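Local coordinates for protein glycosyl hydrolase BlGH5_18 (Bifidobacterium longum subsp. infantis, PDB 7LQX) that probably hydrolyses glycosidic bonds during bacterial breakdown of N-glycans, as a member of subfamily 18 of glycoside hydrolase family 5, at residues Trp36-Leu41 with Trp69-Pro74; Thr77-Lys82 with Glu138-Ala143; Arg89-Ala94 with Gly147-Glu152. All coordinates share one frame; numbering follows the deposited sequence.

Contact 1: Trp36-Leu41 with Trp69-Pro74. With EDO (1,2-ethanediol), chain B.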
loop_
_atom_site.group_PDB
_atom_site.type_symbol
_atom_site.label_atom_id
_atom_site.label_comp_id
_atom_site.label_asym_id
_atom_site.label_seq_id
_atom_site.Cartn_x
_atom_site.Cartn_y
_atom_site.Cartn_z
ATOM N N TRP A 36 7.808 15.103 -2.404
ATOM C CA TRP A 36 8.354 13.947 -3.117
ATOM C C TRP A 36 7.196 13.285 -3.871
ATOM O O TRP A 36 6.286 13.964 -4.336
ATOM C CB TRP A 36 9.106 13.062 -2.140
ATOM C CG TRP A 36 9.944 11.953 -2.740
ATOM C CD1 TRP A 36 11.082 12.088 -3.484
ATOM C CD2 TRP A 36 9.715 10.542 -2.614
ATOM N NE1 TRP A 36 11.574 10.848 -3.827
ATOM C CE2 TRP A 36 10.746 9.885 -3.312
ATOM C CE3 TRP A 36 8.730 9.774 -1.997
ATOM C CZ2 TRP A 36 10.827 8.492 -3.391
ATOM C CZ3 TRP A 36 8.808 8.384 -2.079
ATOM C CH2 TRP A 36 9.855 7.761 -2.768
ATOM N N PHE A 37 7.200 11.959 -4.002
ATOM C CA PHE A 37 6.071 11.289 -4.659
ATOM C C PHE A 37 4.855 11.150 -3.766
ATOM O O PHE A 37 3.846 10.589 -4.204
ATOM C CB PHE A 37 6.524 9.969 -5.269
ATOM C CG PHE A 37 7.626 10.158 -6.261
ATOM C CD1 PHE A 37 7.412 10.909 -7.404
ATOM C CD2 PHE A 37 8.884 9.651 -6.028
ATOM C CE1 PHE A 37 8.438 11.120 -8.310
ATOM C CE2 PHE A 37 9.912 9.861 -6.929
ATOM C CZ PHE A 37 9.682 10.595 -8.072
ATOM N N HIS A 38 4.910 11.681 -2.550
ATOM C CA HIS A 38 3.705 11.901 -1.761
ATOM C C HIS A 38 2.969 13.164 -2.193
ATOM O O HIS A 38 1.853 13.408 -1.720
ATOM C CB HIS A 38 4.071 11.910 -0.273
ATOM C CG HIS A 38 5.000 10.799 0.110
ATOM N ND1 HIS A 38 4.750 9.483 -0.214
ATOM C CD2 HIS A 38 6.200 10.809 0.740
ATOM C CE1 HIS A 38 5.741 8.727 0.226
ATOM N NE2 HIS A 38 6.633 9.507 0.810
ATOM N N PHE A 39 3.568 13.939 -3.104
ATOM C CA PHE A 39 2.912 15.090 -3.717
ATOM C C PHE A 39 1.495 14.760 -4.156
ATOM O O PHE A 39 0.581 15.577 -4.013
ATOM C CB PHE A 39 3.748 15.511 -4.939
ATOM C CG PHE A 39 3.081 16.535 -5.826
ATOM C CD1 PHE A 39 2.197 16.144 -6.818
ATOM C CD2 PHE A 39 3.325 17.886 -5.654
ATOM C CE1 PHE A 39 1.565 17.080 -7.619
ATOM C CE2 PHE A 39 2.701 18.829 -6.462
ATOM C CZ PHE A 39 1.818 18.417 -7.448
ATOM N N TRP A 40 1.304 13.579 -4.739
ATOM C CA TRP A 40 0.033 13.262 -5.371
ATOM C C TRP A 40 -1.128 13.226 -4.390
ATOM O O TRP A 40 -2.285 13.335 -4.812
ATOM C CB TRP A 40 0.148 11.905 -6.046
ATOM C CG TRP A 40 1.207 11.815 -7.092
ATOM C CD1 TRP A 40 2.373 11.116 -7.016
ATOM C CD2 TRP A 40 1.195 12.436 -8.385
ATOM N NE1 TRP A 40 3.088 11.251 -8.184
ATOM C CE2 TRP A 40 2.392 12.067 -9.035
ATOM C CE3 TRP A 40 0.291 13.264 -9.054
ATOM C CZ2 TRP A 40 2.702 12.486 -10.329
ATOM C CZ3 TRP A 40 0.608 13.688 -10.338
ATOM C CH2 TRP A 40 1.804 13.297 -10.957
ATOM N N LEU A 41 -0.848 13.043 -3.097
ATOM C CA LEU A 41 -1.894 13.029 -2.085
ATOM C C LEU A 41 -2.372 14.429 -1.723
ATOM O O LEU A 41 -3.436 14.565 -1.113
ATOM C CB LEU A 41 -1.388 12.303 -0.840
ATOM C CG LEU A 41 -1.152 10.804 -1.017
ATOM C CD1 LEU A 41 -0.393 10.231 0.179
ATOM C CD2 LEU A 41 -2.449 10.055 -1.219
ATOM N N TRP A 69 0.898 4.035 -8.082
ATOM C CA TRP A 69 -0.126 3.097 -8.541
ATOM C C TRP A 69 -1.299 2.963 -7.587
ATOM O O TRP A 69 -2.450 2.981 -8.056
ATOM C CB TRP A 69 0.547 1.747 -8.810
ATOM C CG TRP A 69 -0.263 0.726 -9.531
ATOM C CD1 TRP A 69 -1.505 0.875 -10.080
ATOM C CD2 TRP A 69 0.122 -0.626 -9.759
ATOM N NE1 TRP A 69 -1.907 -0.309 -10.662
ATOM C CE2 TRP A 69 -0.921 -1.246 -10.472
ATOM C CE3 TRP A 69 1.269 -1.369 -9.458
ATOM C CZ2 TRP A 69 -0.855 -2.578 -10.877
ATOM C CZ3 TRP A 69 1.330 -2.688 -9.861
ATOM C CH2 TRP A 69 0.274 -3.278 -10.563
ATOM N N PRO A 70 -1.103 2.816 -6.271
ATOM C CA PRO A 70 -2.264 2.714 -5.370
ATOM C C PRO A 70 -3.164 3.931 -5.383
ATOM O O PRO A 70 -4.299 3.831 -4.908
ATOM C CB PRO A 70 -1.645 2.475 -3.982
ATOM C CG PRO A 70 -0.162 2.691 -4.146
ATOM C CD PRO A 70 0.167 2.494 -5.595
ATOM N N TYR A 71 -2.698 5.085 -5.882
ATOM C CA TYR A 71 -3.572 6.249 -5.989
ATOM C C TYR A 71 -4.298 6.281 -7.329
ATOM O O TYR A 71 -5.442 6.748 -7.400
ATOM C CB TYR A 71 -2.804 7.569 -5.795
ATOM C CG TYR A 71 -1.819 7.574 -4.639
ATOM C CD1 TYR A 71 -2.010 6.782 -3.513
ATOM C CD2 TYR A 71 -0.687 8.360 -4.693
ATOM C CE1 TYR A 71 -1.078 6.770 -2.487
ATOM C CE2 TYR A 71 0.238 8.356 -3.678
ATOM C CZ TYR A 71 0.036 7.567 -2.575
ATOM O OH TYR A 71 0.983 7.576 -1.580
ATOM N N LEU A 72 -3.653 5.763 -8.384
ATOM C CA LEU A 72 -4.274 5.701 -9.698
ATOM C C LEU A 72 -5.345 4.620 -9.768
ATOM O O LEU A 72 -6.357 4.786 -10.457
ATOM C CB LEU A 72 -3.231 5.382 -10.773
ATOM C CG LEU A 72 -2.260 6.463 -11.234
ATOM C CD1 LEU A 72 -1.230 5.836 -12.164
ATOM C CD2 LEU A 72 -2.998 7.583 -11.934
ATOM N N GLN A 73 -5.117 3.483 -9.112
ATOM C CA GLN A 73 -5.954 2.291 -9.277
ATOM C C GLN A 73 -6.110 1.610 -7.924
ATOM O O GLN A 73 -5.567 0.526 -7.675
ATOM C CB GLN A 73 -5.326 1.359 -10.310
ATOM C CG GLN A 73 -6.234 0.282 -10.841
ATOM C CD GLN A 73 -5.627 -0.406 -12.042
ATOM O OE1 GLN A 73 -4.429 -0.687 -12.068
ATOM N NE2 GLN A 73 -6.448 -0.661 -13.051
ATOM N N PRO A 74 -6.852 2.239 -7.012
ATOM C CA PRO A 74 -6.929 1.728 -5.634
ATOM C C PRO A 74 -7.706 0.435 -5.503
ATOM O O PRO A 74 -7.526 -0.276 -4.508
ATOM C CB PRO A 74 -7.609 2.877 -4.875
ATOM C CG PRO A 74 -8.397 3.598 -5.931
ATOM C CD PRO A 74 -7.564 3.519 -7.174
HETATM C C1 EDO B . 1.925 16.287 0.422
HETATM O O1 EDO B . 3.289 16.399 0.830
HETATM C C2 EDO B . 1.208 15.246 1.273
HETATM O O2 EDO B . 1.905 13.995 1.218
HETATM O O HOH W 1 3.203 8.551 -2.282
#
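Tyr-71 reaches across to Trp-40 and Leu-41 and accounts for 96 of the 172 Å² buried between the segments, so the contact is essentially one ring laid against a 3-10 turn. Along the 69-74 segment, Trp-69 comes first and bonds within its own segment. Its NE1 donates to Gln-73 OE1 at 2.9 Å. This bond is almost straight (178°), lies in the indole plane and meets a lone pair in the carbonyl plane, which fixes the rotation of the amide.

Tyr-71 then makes the crossing. Its CG lies anti to the carbonyl carbon (chi1 -44°), which sends the ring out to the turn formed by 37-41. Leu-41 CD2 sits over the centre of one face as a CH-pi contact, 3.8 Å from the ring centroid and only 12° off the normal, while Leu-41 CD1 reaches the hydroxyl, 3.5 Å from Tyr-71 OH. Trp-40 CB approaches obliquely, 3.9 Å from Tyr-71 CD2; the indole turns away, and its NE1 bonds to Phe-66 O.

No direct hydrogen bond joins the segments. Instead a water in the tyrosine plane, beyond the ring edge, bridges them: it donates to Phe-37 O (2.9 Å), and it is hydrogen-bonded to His-38 ND1 (2.7 Å) and to Tyr-71 OH. Three partners thus hold the water, and through it the tyrosine hydroxyl is tied to the 36-41 segment. Further on, Leu-72 packs on Ala-83 of helix 81-96, and Gln-73 NE2 is tied to Ala-137 O. Leu-41 of the second subunit also packs on Tyr-71, placing the contact at the dimer interface. Both segments follow neighbouring parallel strands, 25-29 and 62-65, an arrangement typical of the beta-alpha loops at the C-terminal strand ends of a (beta/alpha)8 barrel.

Contact 2: Thr77-Lys82 with Glu138-Ala143. With EDO (1,2-ethanediol), chain C.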
loop_
_atom_site.group_PDB
_atom_site.type_symbol
_atom_site.label_atom_id
_atom_site.label_comp_id
_atom_site.label_asym_id
_atom_site.label_seq_id
_atom_site.Cartn_x
_atom_site.Cartn_y
_atom_site.Cartn_z
ATOM N N THR A 77 -10.737 -2.546 -10.422
ATOM C CA THR A 77 -11.635 -1.966 -11.414
ATOM C C THR A 77 -12.218 -0.634 -10.956
ATOM O O THR A 77 -13.374 -0.309 -11.242
ATOM C CB THR A 77 -12.734 -2.952 -11.784
ATOM O OG1 THR A 77 -13.421 -3.369 -10.600
ATOM C CG2 THR A 77 -12.143 -4.180 -12.455
ATOM N N TRP A 78 -11.414 0.156 -10.244
ATOM C CA TRP A 78 -11.785 1.519 -9.858
ATOM C C TRP A 78 -10.560 2.384 -10.147
ATOM O O TRP A 78 -9.637 2.452 -9.328
ATOM C CB TRP A 78 -12.180 1.610 -8.391
ATOM C CG TRP A 78 -12.857 2.898 -8.013
ATOM C CD1 TRP A 78 -12.295 3.982 -7.395
ATOM C CD2 TRP A 78 -14.229 3.225 -8.224
ATOM N NE1 TRP A 78 -13.243 4.959 -7.202
ATOM C CE2 TRP A 78 -14.440 4.516 -7.698
ATOM C CE3 TRP A 78 -15.309 2.539 -8.779
ATOM C CZ2 TRP A 78 -15.681 5.140 -7.736
ATOM C CZ3 TRP A 78 -16.540 3.160 -8.816
ATOM C CH2 TRP A 78 -16.717 4.449 -8.294
ATOM N N ILE A 79 -10.541 3.005 -11.314
ATOM C CA ILE A 79 -9.465 3.905 -11.706
ATOM C C ILE A 79 -9.849 5.307 -11.266
ATOM O O ILE A 79 -10.961 5.775 -11.536
ATOM C CB ILE A 79 -9.210 3.830 -13.221
ATOM C CG1 ILE A 79 -8.582 2.475 -13.550
ATOM C CG2 ILE A 79 -8.322 4.983 -13.673
ATOM C CD1 ILE A 79 -8.538 2.164 -15.032
ATOM N N ASN A 80 -8.939 5.959 -10.558
ATOM C CA ASN A 80 -9.179 7.258 -9.942
ATOM C C ASN A 80 -8.940 8.311 -11.009
ATOM O O ASN A 80 -7.805 8.669 -11.317
ATOM C CB ASN A 80 -8.240 7.398 -8.754
ATOM C CG ASN A 80 -8.241 8.777 -8.156
ATOM O OD1 ASN A 80 -9.022 9.643 -8.542
ATOM N ND2 ASN A 80 -7.345 8.992 -7.196
ATOM N N ARG A 81 -10.023 8.818 -11.579
ATOM C CA ARG A 81 -9.884 9.719 -12.716
ATOM C C ARG A 81 -9.272 11.049 -12.306
ATOM O O ARG A 81 -8.609 11.694 -13.126
ATOM C CB ARG A 81 -11.231 9.850 -13.423
ATOM C CG ARG A 81 -11.755 8.482 -13.871
ATOM C CD ARG A 81 -12.742 8.548 -15.029
ATOM N NE ARG A 81 -13.099 7.203 -15.484
ATOM C CZ ARG A 81 -12.494 6.552 -16.478
ATOM N NH1 ARG A 81 -11.495 7.117 -17.145
ATOM N NH2 ARG A 81 -12.890 5.330 -16.805
ATOM N N LYS A 82 -9.431 11.453 -11.043
ATOM C CA LYS A 82 -8.754 12.656 -10.568
ATOM C C LYS A 82 -7.243 12.463 -10.553
ATOM O O LYS A 82 -6.486 13.385 -10.883
ATOM C CB LYS A 82 -9.266 13.044 -9.182
ATOM C CG LYS A 82 -8.811 14.425 -8.732
ATOM C CD LYS A 82 -7.531 14.360 -7.924
ATOM C CE LYS A 82 -7.159 15.726 -7.367
ATOM N NZ LYS A 82 -6.005 15.627 -6.436
ATOM N N GLU A 138 -4.109 -3.767 -15.645
ATOM C CA GLU A 138 -2.965 -2.965 -16.053
ATOM C C GLU A 138 -3.204 -2.359 -17.425
ATOM O O GLU A 138 -2.974 -1.165 -17.642
ATOM C CB GLU A 138 -1.714 -3.837 -16.079
ATOM C CG GLU A 138 -1.256 -4.293 -14.715
ATOM C CD GLU A 138 -0.413 -5.545 -14.789
ATOM O OE1 GLU A 138 -0.292 -6.240 -13.761
ATOM O OE2 GLU A 138 0.124 -5.839 -15.875
ATOM N N LYS A 139 -3.687 -3.170 -18.363
ATOM C CA LYS A 139 -3.946 -2.657 -19.700
ATOM C C LYS A 139 -5.005 -1.569 -19.670
ATOM O O LYS A 139 -4.893 -0.564 -20.380
ATOM C CB LYS A 139 -4.368 -3.795 -20.621
ATOM C CG LYS A 139 -3.248 -4.749 -20.972
ATOM C CD LYS A 139 -3.728 -5.854 -21.908
ATOM C CE LYS A 139 -4.281 -5.272 -23.203
ATOM N NZ LYS A 139 -4.468 -6.301 -24.268
ATOM N N THR A 140 -6.043 -1.748 -18.853
ATOM C CA THR A 140 -7.076 -0.725 -18.733
ATOM C C THR A 140 -6.494 0.587 -18.217
ATOM O O THR A 140 -6.818 1.660 -18.741
ATOM C CB THR A 140 -8.203 -1.229 -17.830
ATOM O OG1 THR A 140 -8.719 -2.457 -18.360
ATOM C CG2 THR A 140 -9.314 -0.215 -17.758
ATOM N N LEU A 141 -5.633 0.526 -17.194
ATOM C CA LEU A 141 -5.014 1.747 -16.681
ATOM C C LEU A 141 -4.119 2.403 -17.731
ATOM O O LEU A 141 -4.168 3.622 -17.929
ATOM C CB LEU A 141 -4.236 1.465 -15.392
ATOM C CG LEU A 141 -3.586 2.718 -14.792
ATOM C CD1 LEU A 141 -4.643 3.784 -14.470
ATOM C CD2 LEU A 141 -2.770 2.373 -13.563
ATOM N N VAL A 142 -3.278 1.616 -18.411
ATOM C CA VAL A 142 -2.446 2.193 -19.464
ATOM C C VAL A 142 -3.320 2.892 -20.502
ATOM O O VAL A 142 -3.037 4.020 -20.915
ATOM C CB VAL A 142 -1.546 1.129 -20.120
ATOM C CG1 VAL A 142 -0.749 1.748 -21.271
ATOM C CG2 VAL A 142 -0.606 0.507 -19.127
ATOM N N ALA A 143 -4.392 2.228 -20.945
ATOM C CA ALA A 143 -5.244 2.813 -21.976
ATOM C C ALA A 143 -5.905 4.096 -21.491
ATOM O O ALA A 143 -5.985 5.081 -22.234
ATOM C CB ALA A 143 -6.303 1.807 -22.429
HETATM C C1 EDO C . -12.790 8.475 -5.810
HETATM O O1 EDO C . -13.747 7.434 -6.016
HETATM C C2 EDO C . -11.427 8.045 -6.340
HETATM O O2 EDO C . -11.031 6.804 -5.744
#
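In this part of the (beta/alpha)8 barrel the lead-in to one outer helix is packed on the next: Ile-79, just before helix 81-96, lies against Thr-140 and Leu-141 on helix 132-149. The contact is wholly apolar: 124 Å² is buried and no hydrogen bond crosses. Ile-79 spreads its two branches over the helix. The longer one, with CG1 anti to the carbonyl carbon (chi1 -70°), brings CD1 to 3.7 Å from Thr-140 CG2, and the same methyl lies 3.9 Å from Leu-141 CA, over the helix backbone. The shorter branch puts CG2 4.0 Å from Leu-141 CD1.

Thr-140 offers its methyl because its OG1 is turned back to Lys-136 O, one turn earlier. Leu-141 is buried, also touching Trp-69 and Leu-72 of helix 69-72, whereas Thr-140 marks the exposed margin.

Beside Ile-79, Asn-80 is the N-cap of helix 81-96, although the bond from Lys-82 N to Asn-80 OD1 is weak, bent to 120°. Trp-78 faces the second subunit: a 1,2-ethanediol, probably from the crystallisation liquor and also bonded to His-38 O of that subunit, lies at the indole edge, where Trp-78 NE1 donates to its O1 at 2.8 Å.

Contact 3: Arg89-Ala94 with Gly147-Glu152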
loop_
_atom_site.group_PDB
_atom_site.type_symbol
_atom_site.label_atom_id
_atom_site.label_comp_id
_atom_site.label_asym_id
_atom_site.label_seq_id
_atom_site.Cartn_x
_atom_site.Cartn_y
_atom_site.Cartn_z
ATOM N N ARG A 89 -2.141 17.145 -15.650
ATOM C CA ARG A 89 -1.816 18.518 -15.285
ATOM C C ARG A 89 -0.311 18.702 -15.146
ATOM O O ARG A 89 0.242 19.721 -15.575
ATOM C CB ARG A 89 -2.535 18.904 -13.991
ATOM C CG ARG A 89 -2.183 20.295 -13.486
ATOM C CD ARG A 89 -2.866 21.401 -14.257
ATOM N NE ARG A 89 -2.711 22.683 -13.573
ATOM C CZ ARG A 89 -3.359 23.022 -12.461
ATOM N NH1 ARG A 89 -4.207 22.173 -11.896
ATOM N NH2 ARG A 89 -3.159 24.211 -11.909
HETATM N N MSE A 90 0.371 17.730 -14.549
HETATM C CA MSE A 90 1.813 17.844 -14.379
HETATM C C MSE A 90 2.512 17.871 -15.736
HETATM O O MSE A 90 3.447 18.649 -15.940
HETATM C CB MSE A 90 2.333 16.704 -13.514
HETATM C CG MSE A 90 3.814 16.811 -13.231
HETATM SE SE MSE A 90 4.438 15.471 -12.016
HETATM C CE MSE A 90 3.667 16.149 -10.429
ATOM N N VAL A 91 2.052 17.012 -16.647
ATOM C CA VAL A 91 2.542 17.031 -18.022
ATOM C C VAL A 91 2.264 18.381 -18.667
ATOM O O VAL A 91 3.133 18.970 -19.320
ATOM C CB VAL A 91 1.906 15.880 -18.822
ATOM C CG1 VAL A 91 2.186 16.059 -20.299
ATOM C CG2 VAL A 91 2.400 14.549 -18.300
ATOM N N HIS A 92 1.037 18.882 -18.496
ATOM C CA HIS A 92 0.652 20.165 -19.064
ATOM C C HIS A 92 1.576 21.273 -18.587
ATOM O O HIS A 92 1.991 22.128 -19.380
ATOM C CB HIS A 92 -0.797 20.469 -18.683
ATOM C CG HIS A 92 -1.379 21.641 -19.405
ATOM N ND1 HIS A 92 -1.686 21.607 -20.747
ATOM C CD2 HIS A 92 -1.704 22.880 -18.972
ATOM C CE1 HIS A 92 -2.182 22.777 -21.109
ATOM N NE2 HIS A 92 -2.202 23.567 -20.052
ATOM N N ILE A 93 1.922 21.268 -17.300
ATOM C CA ILE A 93 2.780 22.310 -16.749
ATOM C C ILE A 93 4.195 22.198 -17.301
ATOM O O ILE A 93 4.828 23.206 -17.632
ATOM C CB ILE A 93 2.748 22.259 -15.209
ATOM C CG1 ILE A 93 1.362 22.650 -14.696
ATOM C CG2 ILE A 93 3.818 23.161 -14.629
ATOM C CD1 ILE A 93 1.150 22.376 -13.209
ATOM N N ALA A 94 4.729 20.980 -17.390
ATOM C CA ALA A 94 6.027 20.810 -18.036
ATOM C C ALA A 94 6.032 21.446 -19.420
ATOM O O ALA A 94 6.967 22.171 -19.780
ATOM C CB ALA A 94 6.365 19.321 -18.120
ATOM N N GLY A 147 -4.873 7.616 -23.034
ATOM C CA GLY A 147 -5.877 8.355 -23.776
ATOM C C GLY A 147 -5.989 9.800 -23.338
ATOM O O GLY A 147 -6.298 10.676 -24.148
ATOM N N GLU A 148 -5.754 10.067 -22.051
ATOM C CA GLU A 148 -5.730 11.440 -21.558
ATOM C C GLU A 148 -4.418 12.132 -21.911
ATOM O O GLU A 148 -4.413 13.266 -22.403
ATOM C CB GLU A 148 -5.970 11.450 -20.044
ATOM C CG GLU A 148 -7.403 11.118 -19.657
ATOM C CD GLU A 148 -8.379 12.163 -20.143
ATOM O OE1 GLU A 148 -8.085 13.365 -19.978
ATOM O OE2 GLU A 148 -9.423 11.791 -20.719
ATOM N N LEU A 149 -3.291 11.459 -21.683
ATOM C CA LEU A 149 -2.003 12.108 -21.891
ATOM C C LEU A 149 -1.736 12.384 -23.365
ATOM O O LEU A 149 -1.056 13.360 -23.692
ATOM C CB LEU A 149 -0.889 11.251 -21.306
ATOM C CG LEU A 149 -0.916 11.052 -19.789
ATOM C CD1 LEU A 149 0.241 10.155 -19.393
ATOM C CD2 LEU A 149 -0.873 12.381 -19.057
ATOM N N ALA A 150 -2.265 11.550 -24.266
ATOM C CA ALA A 150 -2.099 11.778 -25.695
ATOM C C ALA A 150 -2.683 13.108 -26.144
ATOM O O ALA A 150 -2.328 13.596 -27.222
ATOM C CB ALA A 150 -2.772 10.646 -26.467
ATOM N N GLN A 151 -3.574 13.700 -25.347
ATOM C CA GLN A 151 -4.159 14.995 -25.676
ATOM C C GLN A 151 -3.248 16.164 -25.325
ATOM O O GLN A 151 -3.577 17.304 -25.673
ATOM C CB GLN A 151 -5.522 15.132 -24.993
ATOM C CG GLN A 151 -6.513 14.057 -25.428
ATOM C CD GLN A 151 -7.814 14.107 -24.658
ATOM O OE1 GLN A 151 -8.445 15.162 -24.553
ATOM N NE2 GLN A 151 -8.224 12.967 -24.109
ATOM N N GLU A 152 -2.100 15.909 -24.688
ATOM C CA GLU A 152 -1.170 16.967 -24.321
ATOM C C GLU A 152 -0.034 17.030 -25.324
ATOM O O GLU A 152 0.704 16.043 -25.459
ATOM C CB GLU A 152 -0.596 16.686 -22.935
ATOM C CG GLU A 152 -1.589 16.840 -21.798
ATOM C CD GLU A 152 -2.084 18.264 -21.637
ATOM O OE1 GLU A 152 -1.335 19.205 -21.965
ATOM O OE2 GLU A 152 -3.232 18.445 -21.175
#
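His-92 and Glu-152 supply the polar half of this contact. His-92 ND1 donates to Glu-152 OE1 at 2.7 Å with an N-H...O angle of 163°. The acceptor lies in the imidazole plane, at the ring edge, while the donor meets OE1 on the syn side, 23° out of the carboxylate plane; ring and carboxylate stand 81° apart. A bend at chi2 folds the glutamate back toward the histidine. Its other oxygen, OE2, forms a salt bridge with Arg-88, and these two partners would probably favour the ionised carboxylate. Putting an alanine here would remove that carboxylate and is likely to leave His-92 ND1 and Arg-88 NE without their acceptor.

The apolar half belongs to Val-91, whose methyls divide the work. CG1 packs 3.9 Å from Glu-152 CB, and CG2 lies 4.0 Å from Leu-149 CD2, the two side chains crossing at about a right angle.

Within the second segment, a type I beta turn from Leu-149 to Glu-152 brings the glutamate round to helix 81-96, closed by Glu-152 N to Leu-149 O (2.9 Å). Inward, Val-91 and Leu-149 both rest on Val-103 of strand 100-104; on another side of helix 81-96, Ile-93 packs against helix 45-57.

Overall arrangement
Contacts 2 and 3, with centres about 16 Å apart, draw on the same two helices: contact 3 joins helices 81-96 and 132-149 directly, contact 2 through the loop just before helix 81-96. Contact 2 is partly buried and purely apolar, contact 3 buried and combining methyl packing with a His-carboxylate bond. Contact 1 is also buried, but it joins a 3-10 segment to the short helix 69-72 in the loops that follow strands 25-29 and 62-65, using a ring face and a bridging water. It meets contact 2 through the backbone hydrogen bond between Leu-72 O and Asn-80 N (2.8 Å), and contact 3 through Phe-39 and Trp-40 on Met-90, a selenomethionine. Contacts 1 and 2 border the second subunit; no other chain of the assembly touches contact 3.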